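Local coordinates for protein Dye type peroxidase A (Streptomyces lividans 1326, PDB 6GZW) that is a haem-containing dye-decolourising peroxidase that probably uses hydrogen peroxide to oxidise dyes and other substrates, at residues Ala34-Ala39 / Asn123-Val128; Pro212-Asn217 / Ala359-Ala364; Pro79-Val84 / Gly131-Leu136. One frame throughout, in Å; residues are numbered along the deposited sequence.

In the fold
All three contacts are largely buried and reach the same antiparallel sheet, yet their chemistry differs. Interactions 1 and 3 share strand 126-132, gripped near its start by strand 29-37 and at its end by the segment entering strand 83-89; they meet where Val128 packs on Val84. Both combine antiparallel backbone bonds with aspartates, paired with arginines in interaction 1 and working at a turn, a helix start and the subunit boundary in interaction 3. Interaction 2, in the C-terminal part of the fold, has no direct hydrogen bond: apolar side chains and bridging waters join a loop to the end of strand 350-360. Trp127 of interaction 1 touches Val360 of interaction 2, carrying the packing across the sheet.

Interaction 1 of 3, residues Ala34-Ala39 / Asn123-Val128; sequences AFDLAA and NGDLWV
Two bonds between backbone N-H groups and carboxylates run in opposite directions across this contact: Leu37 N donates to Asp125 OD2 at 2.8 Å, and Asp125 N donates to Asp36 OD1 at 3.1 Å. Both lie at one end of a classic beta bulge, in which Asp125 and Leu126 both face Phe35, within the antiparallel sheet of the Dyp-type peroxidase fold. Within the bulge Phe35 and Leu126 form a hydrogen-bonded pair, from which the regular pairing continues to Ala34 and Trp127. Phe35 N reaches Leu126 O at 2.8 Å from above the carbonyl plane, whereas the return bond from Leu126 N to Phe35 O, 3.0 Å long, lies in the plane of its acceptor.

Asp125 holds CG anti to its own carbonyl carbon (chi1 -65°), and OD2 offers Leu37 N its anti lone pair. The same oxygen also accepts from a water that donates to Leu37 O, so both backbone polar atoms of Leu37 are tied to one carboxylate. Asp36 OD1, met nearly along its C-O axis, stands 3.8 Å from Asp125 OD2. This proximity of like charges is probably eased by Arg156, salt-bridged to Asp36 OD2, and by Arg95, which together with Ser91 holds Asp125 OD1. An alanine at Asp125 would remove the acceptor of Leu37 N and a partner of Arg95, and would probably loosen the end of strand 29-37 against the bulge.

Packing follows the two faces of the sheet. Phe35 and Leu126 share one face, covered by Trp53 of helix 43-61, and Phe35 CE1 meets Val128 CG2 obliquely at 3.9 Å. Ala34 and Trp127 share the other, where the indole stacks with Phe358. Between the two strands, the CA-H of Ala34 is directed at Leu126 O, with CA and O 3.1 Å apart.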
ATOM      1  N   ALA A  34     -11.283  12.995   0.399  1.00 12.59           N
ATOM      2  CA  ALA A  34     -12.111  14.175   0.416  1.00 12.61           C
ATOM      3  C   ALA A  34     -13.573  13.766   0.324  1.00 12.94           C
ATOM      4  O   ALA A  34     -13.910  12.816  -0.390  1.00 13.15           O
ATOM      5  CB  ALA A  34     -11.723  15.107  -0.726  1.00 12.73           C
ATOM      6  N   PHE A  35     -14.436  14.489   1.046  1.00 12.73           N
ATOM      7  CA  PHE A  35     -15.872  14.274   1.037  1.00 12.69           C
ATOM      8  C   PHE A  35     -16.581  15.552   0.588  1.00 13.27           C
ATOM      9  O   PHE A  35     -16.099  16.651   0.923  1.00 12.52           O
ATOM     10  CB  PHE A  35     -16.377  13.920   2.441  1.00 12.64           C
ATOM     11  CG  PHE A  35     -15.874  12.618   2.975  1.00 12.39           C
ATOM     12  CD1 PHE A  35     -14.672  12.563   3.664  1.00 12.17           C
ATOM     13  CD2 PHE A  35     -16.618  11.443   2.871  1.00 12.29           C
ATOM     14  CE1 PHE A  35     -14.178  11.387   4.200  1.00 12.12           C
ATOM     15  CE2 PHE A  35     -16.120  10.243   3.412  1.00 12.81           C
ATOM     16  CZ  PHE A  35     -14.892  10.220   4.069  1.00 12.46           C
ATOM     17  N   ASP A  36     -17.678  15.411  -0.146  1.00 13.77           N
ATOM     18  CA  ASP A  36     -18.611  16.517  -0.389  1.00 14.14           C
ATOM     19  C   ASP A  36     -19.894  16.327   0.375  1.00 14.55           C
ATOM     20  O   ASP A  36     -20.464  15.231   0.418  1.00 15.19           O
ATOM     21  CB  ASP A  36     -18.937  16.671  -1.871  1.00 14.22           C
ATOM     22  CG  ASP A  36     -17.769  17.228  -2.667  1.00 14.13           C
ATOM     23  OD1 ASP A  36     -16.972  17.997  -2.109  1.00 14.17           O
ATOM     24  OD2 ASP A  36     -17.684  16.926  -3.875  1.00 15.02           O
ATOM     25  N   LEU A  37     -20.369  17.392   0.990  1.00 14.47           N
ATOM     26  CA  LEU A  37     -21.653  17.322   1.686  1.00 15.01           C
ATOM     27  C   LEU A  37     -22.788  16.972   0.728  1.00 15.13           C
ATOM     28  O   LEU A  37     -22.831  17.440  -0.409  1.00 16.97           O
ATOM     29  CB  LEU A  37     -21.932  18.657   2.393  1.00 15.06           C
ATOM     30  CG  LEU A  37     -21.038  18.966   3.592  1.00 15.08           C
ATOM     31  CD1 LEU A  37     -21.235  20.414   3.988  1.00 16.29           C
ATOM     32  CD2 LEU A  37     -21.336  18.088   4.766  1.00 16.44           C
ATOM     33  N   ALA A  38     -23.669  16.102   1.201  1.00 15.96           N
ATOM     34  CA  ALA A  38     -24.823  15.689   0.450  1.00 17.65           C
ATOM     35  C   ALA A  38     -25.887  16.791   0.460  1.00 18.47           C
ATOM     36  O   ALA A  38     -25.894  17.667   1.325  1.00 17.36           O
ATOM     37  CB  ALA A  38     -25.393  14.415   1.064  1.00 18.08           C
ATOM     38  N   ALA A  39     -26.799  16.700  -0.493  1.00 19.71           N
ATOM     39  CA  ALA A  39     -28.030  17.476  -0.443  1.00 21.39           C
ATOM     40  C   ALA A  39     -28.731  17.216   0.900  1.00 20.49           C
ATOM     41  O   ALA A  39     -28.893  16.070   1.333  1.00 24.54           O
ATOM     42  CB  ALA A  39     -28.927  17.103  -1.615  1.00 21.57           C
ATOM     43  N   ASN A 123      -9.728  19.289  -4.556  1.00 13.84           N
ATOM     44  CA  ASN A 123     -10.600  20.118  -3.686  1.00 14.53           C
ATOM     45  C   ASN A 123     -11.575  19.253  -2.903  1.00 14.02           C
ATOM     46  O   ASN A 123     -11.232  18.134  -2.548  1.00 11.96           O
ATOM     47  CB  ASN A 123     -11.262  21.218  -4.533  1.00 15.46           C
ATOM     48  CG  ASN A 123     -10.253  21.936  -5.395  1.00 16.90           C
ATOM     49  OD1 ASN A 123     -10.326  21.932  -6.647  1.00 20.24           O
ATOM     50  ND2 ASN A 123      -9.261  22.500  -4.741  1.00 16.21           N
ATOM     51  N   GLY A 124     -12.770  19.769  -2.605  1.00 13.75           N
ATOM     52  CA  GLY A 124     -13.728  19.053  -1.759  1.00 13.45           C
ATOM     53  C   GLY A 124     -14.143  19.881  -0.579  1.00 13.99           C
ATOM     54  O   GLY A 124     -13.406  20.754  -0.134  1.00 14.77           O
ATOM     55  N   ASP A 125     -15.336  19.589  -0.050  1.00 14.13           N
ATOM     56  CA  ASP A 125     -15.789  20.282   1.162  1.00 14.05           C
ATOM     57  C   ASP A 125     -14.968  19.934   2.389  1.00 13.56           C
ATOM     58  O   ASP A 125     -14.683  20.830   3.221  1.00 14.64           O
ATOM     59  CB  ASP A 125     -17.263  19.972   1.462  1.00 14.59           C
ATOM     60  CG  ASP A 125     -18.246  20.495   0.385  1.00 14.98           C
ATOM     61  OD1 ASP A 125     -17.953  21.519  -0.309  1.00 15.23           O
ATOM     62  OD2 ASP A 125     -19.327  19.840   0.238  1.00 14.90           O
ATOM     63  N   LEU A 126     -14.600  18.648   2.526  1.00 12.54           N
ATOM     64  CA  LEU A 126     -13.963  18.127   3.731  1.00 13.00           C
ATOM     65  C   LEU A 126     -12.799  17.230   3.356  1.00 13.43           C
ATOM     66  O   LEU A 126     -12.898  16.483   2.377  1.00 13.89           O
ATOM     67  CB  LEU A 126     -14.949  17.307   4.556  1.00 13.31           C
ATOM     68  CG  LEU A 126     -16.100  18.088   5.191  1.00 13.69           C
ATOM     69  CD1 LEU A 126     -17.187  17.131   5.628  1.00 14.10           C
ATOM     70  CD2 LEU A 126     -15.600  18.942   6.355  1.00 14.70           C
ATOM     71  N   TRP A 127     -11.740  17.264   4.147  1.00 12.91           N
ATOM     72  CA  TRP A 127     -10.576  16.392   3.910  1.00 12.15           C
ATOM     73  C   TRP A 127     -10.244  15.630   5.169  1.00 12.12           C
ATOM     74  O   TRP A 127     -10.312  16.173   6.261  1.00 11.94           O
ATOM     75  CB  TRP A 127      -9.410  17.278   3.502  1.00 12.11           C
ATOM     76  CG  TRP A 127      -8.085  16.615   3.259  1.00 11.99           C
ATOM     77  CD1 TRP A 127      -7.699  15.863   2.162  1.00 12.19           C
ATOM     78  CD2 TRP A 127      -6.946  16.680   4.123  1.00 12.43           C
ATOM     79  NE1 TRP A 127      -6.389  15.493   2.302  1.00 12.45           N
ATOM     80  CE2 TRP A 127      -5.898  15.977   3.488  1.00 12.16           C
ATOM     81  CE3 TRP A 127      -6.697  17.298   5.363  1.00 12.36           C
ATOM     82  CZ2 TRP A 127      -4.614  15.859   4.062  1.00 12.91           C
ATOM     83  CZ3 TRP A 127      -5.422  17.165   5.950  1.00 12.58           C
ATOM     84  CH2 TRP A 127      -4.392  16.472   5.289  1.00 12.09           C
ATOM     85  N   VAL A 128      -9.903  14.340   5.023  1.00 11.70           N
ATOM     86  CA  VAL A 128      -9.378  13.567   6.133  1.00 11.25           C
ATOM     87  C   VAL A 128      -8.082  12.905   5.715  1.00 12.16           C
ATOM     88  O   VAL A 128      -8.005  12.334   4.606  1.00 10.83           O
ATOM     89  CB  VAL A 128     -10.371  12.464   6.593  1.00 11.64           C
ATOM     90  CG1 VAL A 128      -9.855  11.816   7.871  1.00 11.98           C
ATOM     91  CG2 VAL A 128     -11.754  13.054   6.786  1.00 11.78           C
TER
HETATM   92  O   HOH W   1     -21.421  19.432  -1.548  1.00 23.79           O

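Interaction 2 of 3, residues Pro212-Asn217 / Ala359-Ala364; sequences PAWMAN and AVPGGA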
ATOM      1  N   PRO A 212      -9.715  33.908  11.166  1.00 31.21           N
ATOM      2  CA  PRO A 212     -10.884  33.791  12.032  1.00 28.62           C
ATOM      3  C   PRO A 212     -10.551  32.952  13.261  1.00 25.51           C
ATOM      4  O   PRO A 212      -9.745  32.022  13.186  1.00 24.76           O
ATOM      5  CB  PRO A 212     -11.944  33.126  11.136  1.00 28.47           C
ATOM      6  CG  PRO A 212     -11.218  32.626   9.914  1.00 30.17           C
ATOM      7  CD  PRO A 212      -9.755  32.944  10.046  1.00 30.77           C
ATOM      8  N   ALA A 213     -11.160  33.286  14.396  1.00 23.28           N
ATOM      9  CA  ALA A 213     -10.784  32.681  15.669  1.00 21.69           C
ATOM     10  C   ALA A 213     -10.951  31.161  15.685  1.00 20.74           C
ATOM     11  O   ALA A 213     -10.200  30.489  16.373  1.00 20.78           O
ATOM     12  CB  ALA A 213     -11.581  33.320  16.808  1.00 22.59           C
ATOM     13  N   TRP A 214     -11.899  30.617  14.908  1.00 20.55           N
ATOM     14  CA  TRP A 214     -12.099  29.162  14.891  1.00 19.76           C
ATOM     15  C   TRP A 214     -10.856  28.399  14.396  1.00 18.27           C
ATOM     16  O   TRP A 214     -10.731  27.202  14.655  1.00 18.08           O
ATOM     17  CB  TRP A 214     -13.344  28.761  14.067  1.00 19.77           C
ATOM     18  CG  TRP A 214     -13.212  28.864  12.593  1.00 19.39           C
ATOM     19  CD1 TRP A 214     -13.565  29.916  11.812  1.00 19.65           C
ATOM     20  CD2 TRP A 214     -12.716  27.852  11.704  1.00 18.14           C
ATOM     21  NE1 TRP A 214     -13.306  29.646  10.491  1.00 19.35           N
ATOM     22  CE2 TRP A 214     -12.788  28.379  10.395  1.00 19.22           C
ATOM     23  CE3 TRP A 214     -12.219  26.555  11.886  1.00 18.37           C
ATOM     24  CZ2 TRP A 214     -12.362  27.659   9.281  1.00 19.08           C
ATOM     25  CZ3 TRP A 214     -11.810  25.839  10.764  1.00 17.93           C
ATOM     26  CH2 TRP A 214     -11.889  26.384   9.494  1.00 18.77           C
ATOM     27  N   MET A 215      -9.959  29.076  13.671  1.00 17.33           N
ATOM     28  CA  MET A 215      -8.705  28.461  13.218  1.00 17.63           C
ATOM     29  C   MET A 215      -7.510  28.530  14.182  1.00 18.29           C
ATOM     30  O   MET A 215      -6.402  28.106  13.823  1.00 17.35           O
ATOM     31  CB  MET A 215      -8.322  29.012  11.840  1.00 17.72           C
ATOM     32  CG  MET A 215      -8.930  28.240  10.678  1.00 16.91           C
ATOM     33  SD  MET A 215      -8.401  26.519  10.570  1.00 16.21           S
ATOM     34  CE  MET A 215      -6.663  26.747  10.168  1.00 16.49           C
ATOM     35  N   ALA A 216      -7.716  29.060  15.389  1.00 18.57           N
ATOM     36  CA  ALA A 216      -6.644  29.162  16.389  1.00 19.04           C
ATOM     37  C   ALA A 216      -5.874  27.854  16.624  1.00 18.63           C
ATOM     38  O   ALA A 216      -6.489  26.803  16.786  1.00 17.82           O
ATOM     39  CB  ALA A 216      -7.194  29.707  17.703  1.00 20.98           C
ATOM     40  N   ASN A 217      -4.541  27.921  16.551  1.00 16.83           N
ATOM     41  CA  ASN A 217      -3.660  26.752  16.639  1.00 17.08           C
ATOM     42  C   ASN A 217      -3.805  25.746  15.469  1.00 15.67           C
ATOM     43  O   ASN A 217      -3.279  24.646  15.550  1.00 15.63           O
ATOM     44  CB  ASN A 217      -3.828  26.058  17.975  1.00 17.96           C
ATOM     45  CG  ASN A 217      -3.707  27.027  19.134  1.00 19.97           C
ATOM     46  OD1 ASN A 217      -2.768  27.825  19.167  1.00 21.54           O
ATOM     47  ND2 ASN A 217      -4.669  27.001  20.060  1.00 21.17           N
ATOM     48  N   ALA A 359      -8.365  24.019   5.468  1.00 13.26           N
ATOM     49  CA  ALA A 359      -8.171  24.639   6.769  1.00 13.85           C
ATOM     50  C   ALA A 359      -8.297  23.582   7.849  1.00 13.12           C
ATOM     51  O   ALA A 359      -9.398  23.045   8.077  1.00 15.22           O
ATOM     52  CB  ALA A 359      -9.209  25.727   6.995  1.00 14.26           C
ATOM     53  N   VAL A 360      -7.211  23.309   8.547  1.00 12.73           N
ATOM     54  CA  VAL A 360      -7.143  22.235   9.520  1.00 13.03           C
ATOM     55  C   VAL A 360      -7.079  22.916  10.894  1.00 14.14           C
ATOM     56  O   VAL A 360      -6.025  23.437  11.284  1.00 14.81           O
ATOM     57  CB  VAL A 360      -5.917  21.351   9.228  1.00 13.30           C
ATOM     58  CG1 VAL A 360      -5.628  20.357  10.331  1.00 13.23           C
ATOM     59  CG2 VAL A 360      -6.102  20.614   7.894  1.00 13.28           C
ATOM     60  N   PRO A 361      -8.212  22.960  11.618  1.00 13.96           N
ATOM     61  CA  PRO A 361      -8.209  23.698  12.894  1.00 14.84           C
ATOM     62  C   PRO A 361      -7.372  23.063  13.986  1.00 14.10           C
ATOM     63  O   PRO A 361      -6.732  22.018  13.797  1.00 15.15           O
ATOM     64  CB  PRO A 361      -9.686  23.704  13.271  1.00 14.86           C
ATOM     65  CG  PRO A 361     -10.175  22.403  12.713  1.00 14.46           C
ATOM     66  CD  PRO A 361      -9.527  22.352  11.373  1.00 14.50           C
ATOM     67  N   GLY A 362      -7.320  23.716  15.142  1.00 14.71           N
ATOM     68  CA  GLY A 362      -6.624  23.156  16.298  1.00 14.32           C
ATOM     69  C   GLY A 362      -7.131  21.798  16.750  1.00 15.22           C
ATOM     70  O   GLY A 362      -8.200  21.352  16.328  1.00 14.92           O
ATOM     71  N   GLY A 363      -6.377  21.146  17.616  1.00 15.61           N
ATOM     72  CA  GLY A 363      -6.773  19.828  18.094  1.00 17.04           C
ATOM     73  C   GLY A 363      -7.974  19.924  19.008  1.00 17.82           C
ATOM     74  O   GLY A 363      -8.273  20.987  19.570  1.00 18.16           O
ATOM     75  N   ALA A 364      -8.669  18.812  19.139  1.00 18.98           N
ATOM     76  CA  ALA A 364      -9.781  18.708  20.094  1.00 20.14           C
ATOM     77  C   ALA A 364      -9.272  18.638  21.535  1.00 21.18           C
ATOM     78  O   ALA A 364      -8.448  17.793  21.858  1.00 19.96           O
ATOM     79  CB  ALA A 364     -10.561  17.451  19.785  1.00 20.34           C
TER
HETATM   80  O   HOH W   2      -8.913  25.926  16.065  1.00 16.02           O
HETATM   81  O   HOH W   3      -3.989  21.888  14.530  1.00 13.40           O
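Trp214 brings the benzo side of its indole obliquely against the end of strand 350-360, with CH2 3.7 Å from Ala359 CB and the neighbouring CZ3 touching Pro361 CB. The side chain gets there by a crowded first torsion, CG lying between the backbone N and the carbonyl carbon (chi1 74°). Met215, from the same short 3-10 segment, rests its CG 3.5 Å above one face of the indole, displaced toward the rim.

Bent at both chi2 and chi3, Met215 curls its thioether back over the strand end. Its SD fits between Ala359 CB and Pro361 CA, at 3.7 Å from the latter, while CE lies 3.6 Å from Val360 O. Ala359 CB is thus held by an indole carbon and a sulphur at once.

Water takes over where the side chains stop. One molecule donates to Trp214 O and Ala216 O and accepts from Gly362 N, at 2.9 Å from that nitrogen; a second donates to Asn217 O and Pro361 O, which also bond to His18 and Gln19, respectively. Close approach here depends on Gly362 having no side chain, because a CB would clash with Ala216 O.

The contact joins the loop leading into strand 219-228 to strand 350-360, its neighbour in the sheet. Trp214 NE1 bonds to Gln101 O, and helix 372-375 also packs on this indole. With no direct hydrogen bond between the two segments, their fit rests on complementary apolar shapes and on waters that bridge their backbone groups, so it probably depends little on charge.

Interaction 3 of 3, residues Pro79-Val84 / Gly131-Leu136; sequences PSSLTV and GADDAL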
ATOM      1  N   PRO A  79      -2.154   0.418  18.502  1.00 11.70           N
ATOM      2  CA  PRO A  79      -2.524   1.635  17.774  1.00 11.83           C
ATOM      3  C   PRO A  79      -1.653   1.887  16.508  1.00 11.27           C
ATOM      4  O   PRO A  79      -2.099   2.586  15.589  1.00 10.19           O
ATOM      5  CB  PRO A  79      -2.299   2.744  18.796  1.00 11.90           C
ATOM      6  CG  PRO A  79      -2.278   2.069  20.143  1.00 12.15           C
ATOM      7  CD  PRO A  79      -1.983   0.634  19.955  1.00 12.12           C
ATOM      8  N   SER A  80      -0.429   1.348  16.493  1.00 12.20           N
ATOM      9  CA  SER A  80       0.458   1.401  15.315  1.00 11.74           C
ATOM     10  C   SER A  80       0.644   2.838  14.779  1.00 11.69           C
ATOM     11  O   SER A  80       0.643   3.097  13.549  1.00 11.02           O
ATOM     12  CB  SER A  80      -0.044   0.495  14.185  1.00 11.76           C
ATOM     13  OG  SER A  80      -0.260  -0.822  14.634  1.00 11.40           O
ATOM     14  N   SER A  81       0.756   3.796  15.710  1.00 11.82           N
ATOM     15  CA  SER A  81       0.927   5.223  15.401  1.00 12.07           C
ATOM     16  C   SER A  81      -0.163   5.816  14.527  1.00 11.83           C
ATOM     17  O   SER A  81       0.074   6.767  13.790  1.00 12.49           O
ATOM     18  CB  SER A  81       2.330   5.502  14.800  1.00 11.65           C
ATOM     19  OG  SER A  81       3.312   5.147  15.743  1.00 12.41           O
ATOM     20  N   LEU A  82      -1.391   5.293  14.652  1.00 11.40           N
ATOM     21  CA  LEU A  82      -2.505   5.799  13.855  1.00 11.18           C
ATOM     22  C   LEU A  82      -2.728   7.271  14.169  1.00 11.52           C
ATOM     23  O   LEU A  82      -2.760   7.632  15.352  1.00 11.38           O
ATOM     24  CB  LEU A  82      -3.813   5.040  14.130  1.00 11.07           C
ATOM     25  CG  LEU A  82      -5.041   5.610  13.393  1.00 10.82           C
ATOM     26  CD1 LEU A  82      -5.012   5.418  11.874  1.00 10.93           C
ATOM     27  CD2 LEU A  82      -6.314   4.999  13.953  1.00 10.96           C
ATOM     28  N   THR A  83      -2.906   8.089  13.127  1.00 11.17           N
ATOM     29  CA  THR A  83      -3.418   9.442  13.262  1.00 10.98           C
ATOM     30  C   THR A  83      -4.510   9.695  12.260  1.00 11.47           C
ATOM     31  O   THR A  83      -4.519   9.141  11.158  1.00 11.47           O
ATOM     32  CB  THR A  83      -2.355  10.566  13.128  1.00 11.76           C
ATOM     33  OG1 THR A  83      -1.795  10.571  11.796  1.00 11.26           O
ATOM     34  CG2 THR A  83      -1.242  10.366  14.121  1.00 11.73           C
ATOM     35  N   VAL A  84      -5.457  10.526  12.667  1.00 11.25           N
ATOM     36  CA  VAL A  84      -6.548  11.016  11.836  1.00 10.91           C
ATOM     37  C   VAL A  84      -6.602  12.536  11.994  1.00 11.22           C
ATOM     38  O   VAL A  84      -6.625  13.033  13.119  1.00 12.26           O
ATOM     39  CB  VAL A  84      -7.911  10.407  12.248  1.00 11.38           C
ATOM     40  CG1 VAL A  84      -8.964  10.742  11.196  1.00 12.04           C
ATOM     41  CG2 VAL A  84      -7.783   8.908  12.409  1.00 11.59           C
ATOM     42  N   GLY A 131      -3.171   7.986   8.636  1.00  9.48           N
ATOM     43  CA  GLY A 131      -1.892   7.308   8.561  1.00 10.11           C
ATOM     44  C   GLY A 131      -1.601   6.399   9.729  1.00 10.32           C
ATOM     45  O   GLY A 131      -2.093   6.627  10.837  1.00 10.64           O
ATOM     46  N   ALA A 132      -0.861   5.327   9.460  1.00 10.22           N
ATOM     47  CA  ALA A 132      -0.421   4.390  10.468  1.00  9.93           C
ATOM     48  C   ALA A 132       0.703   3.552   9.924  1.00 10.55           C
ATOM     49  O   ALA A 132       0.943   3.531   8.707  1.00 10.49           O
ATOM     50  CB  ALA A 132      -1.587   3.485  10.918  1.00  9.85           C
ATOM     51  N   ASP A 133       1.364   2.829  10.803  1.00 10.43           N
ATOM     52  CA  ASP A 133       2.436   1.922  10.377  1.00 10.58           C
ATOM     53  C   ASP A 133       1.982   0.497  10.076  1.00 10.37           C
ATOM     54  O   ASP A 133       2.815  -0.320   9.676  1.00 11.05           O
ATOM     55  CB  ASP A 133       3.527   1.936  11.444  1.00 10.94           C
ATOM     56  CG  ASP A 133       4.340   3.220  11.429  1.00 11.22           C
ATOM     57  OD1 ASP A 133       4.684   3.727  10.321  1.00 11.56           O
ATOM     58  OD2 ASP A 133       4.671   3.713  12.522  1.00 11.31           O
ATOM     59  N   ASP A 134       0.710   0.194  10.321  1.00  9.77           N
ATOM     60  CA  ASP A 134       0.101  -1.077   9.915  1.00 10.00           C
ATOM     61  C   ASP A 134      -1.033  -0.823   8.929  1.00  9.79           C
ATOM     62  O   ASP A 134      -1.897   0.036   9.146  1.00  9.52           O
ATOM     63  CB  ASP A 134      -0.424  -1.846  11.124  1.00 10.32           C
ATOM     64  CG  ASP A 134      -1.001  -3.164  10.727  1.00 10.67           C
ATOM     65  OD1 ASP A 134      -0.180  -4.047  10.461  1.00 11.20           O
ATOM     66  OD2 ASP A 134      -2.253  -3.316  10.647  1.00 10.84           O
ATOM     67  N   ALA A 135      -1.075  -1.616   7.866  1.00  9.61           N
ATOM     68  CA  ALA A 135      -2.047  -1.399   6.794  1.00  9.52           C
ATOM     69  C   ALA A 135      -3.472  -1.784   7.205  1.00  9.28           C
ATOM     70  O   ALA A 135      -4.419  -1.217   6.686  1.00  9.48           O
ATOM     71  CB  ALA A 135      -1.636  -2.134   5.502  1.00 10.60           C
ATOM     72  N   LEU A 136      -3.630  -2.786   8.066  1.00  9.42           N
ATOM     73  CA  LEU A 136      -4.965  -3.155   8.546  1.00  9.67           C
ATOM     74  C   LEU A 136      -5.517  -2.085   9.468  1.00  9.42           C
ATOM     75  O   LEU A 136      -6.680  -1.667   9.318  1.00  9.84           O
ATOM     76  CB  LEU A 136      -4.995  -4.534   9.223  1.00 10.23           C
ATOM     77  CG  LEU A 136      -4.522  -5.719   8.367  1.00 10.54           C
ATOM     78  CD1 LEU A 136      -4.821  -7.022   9.092  1.00 10.70           C
ATOM     79  CD2 LEU A 136      -5.112  -5.705   6.967  1.00 11.15           C
TER
HETATM   80  O   HOH W   4       4.571   2.821  15.017  1.00 14.96           O
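Three backbone hydrogen bonds carry this contact. Thr83 and Gly131 form an antiparallel hydrogen-bonded pair, with Thr83 N to Gly131 O at 2.8 Å and Gly131 N to Thr83 O at 3.1 Å. Beyond it, Asp133 N meets Ser80 O almost perfectly straight (177°) at 2.9 Å. Ser80 O is presented by a tight turn whose two serines adopt left-handed helical backbone angles, closed by Leu82 N bonding to Pro79 O.

Among polar side chains, Ser81 OG donates to a water that in turn donates to Asp133 OD2, while Asp133 OD1 accepts from Ala28 N. Asp134 is an N-cap: its OD2 accepts a hydrogen bond from Val137 N and a weak one from Leu136 N, and its OD1 accepts from Ser165 N of the second subunit. Its own N is buried without a partner.

Apolar contact is slight. Leu82, with CG anti to the backbone N (chi1 175°), sets CD1 4.0 Å from Ala132 CB.

Leu82 also packs on Val137 and Ala141 of helix 135-149 and on Leu60 of helix 43-61, so the start of strand 83-89 and the end of strand 126-132 meet beneath both helices.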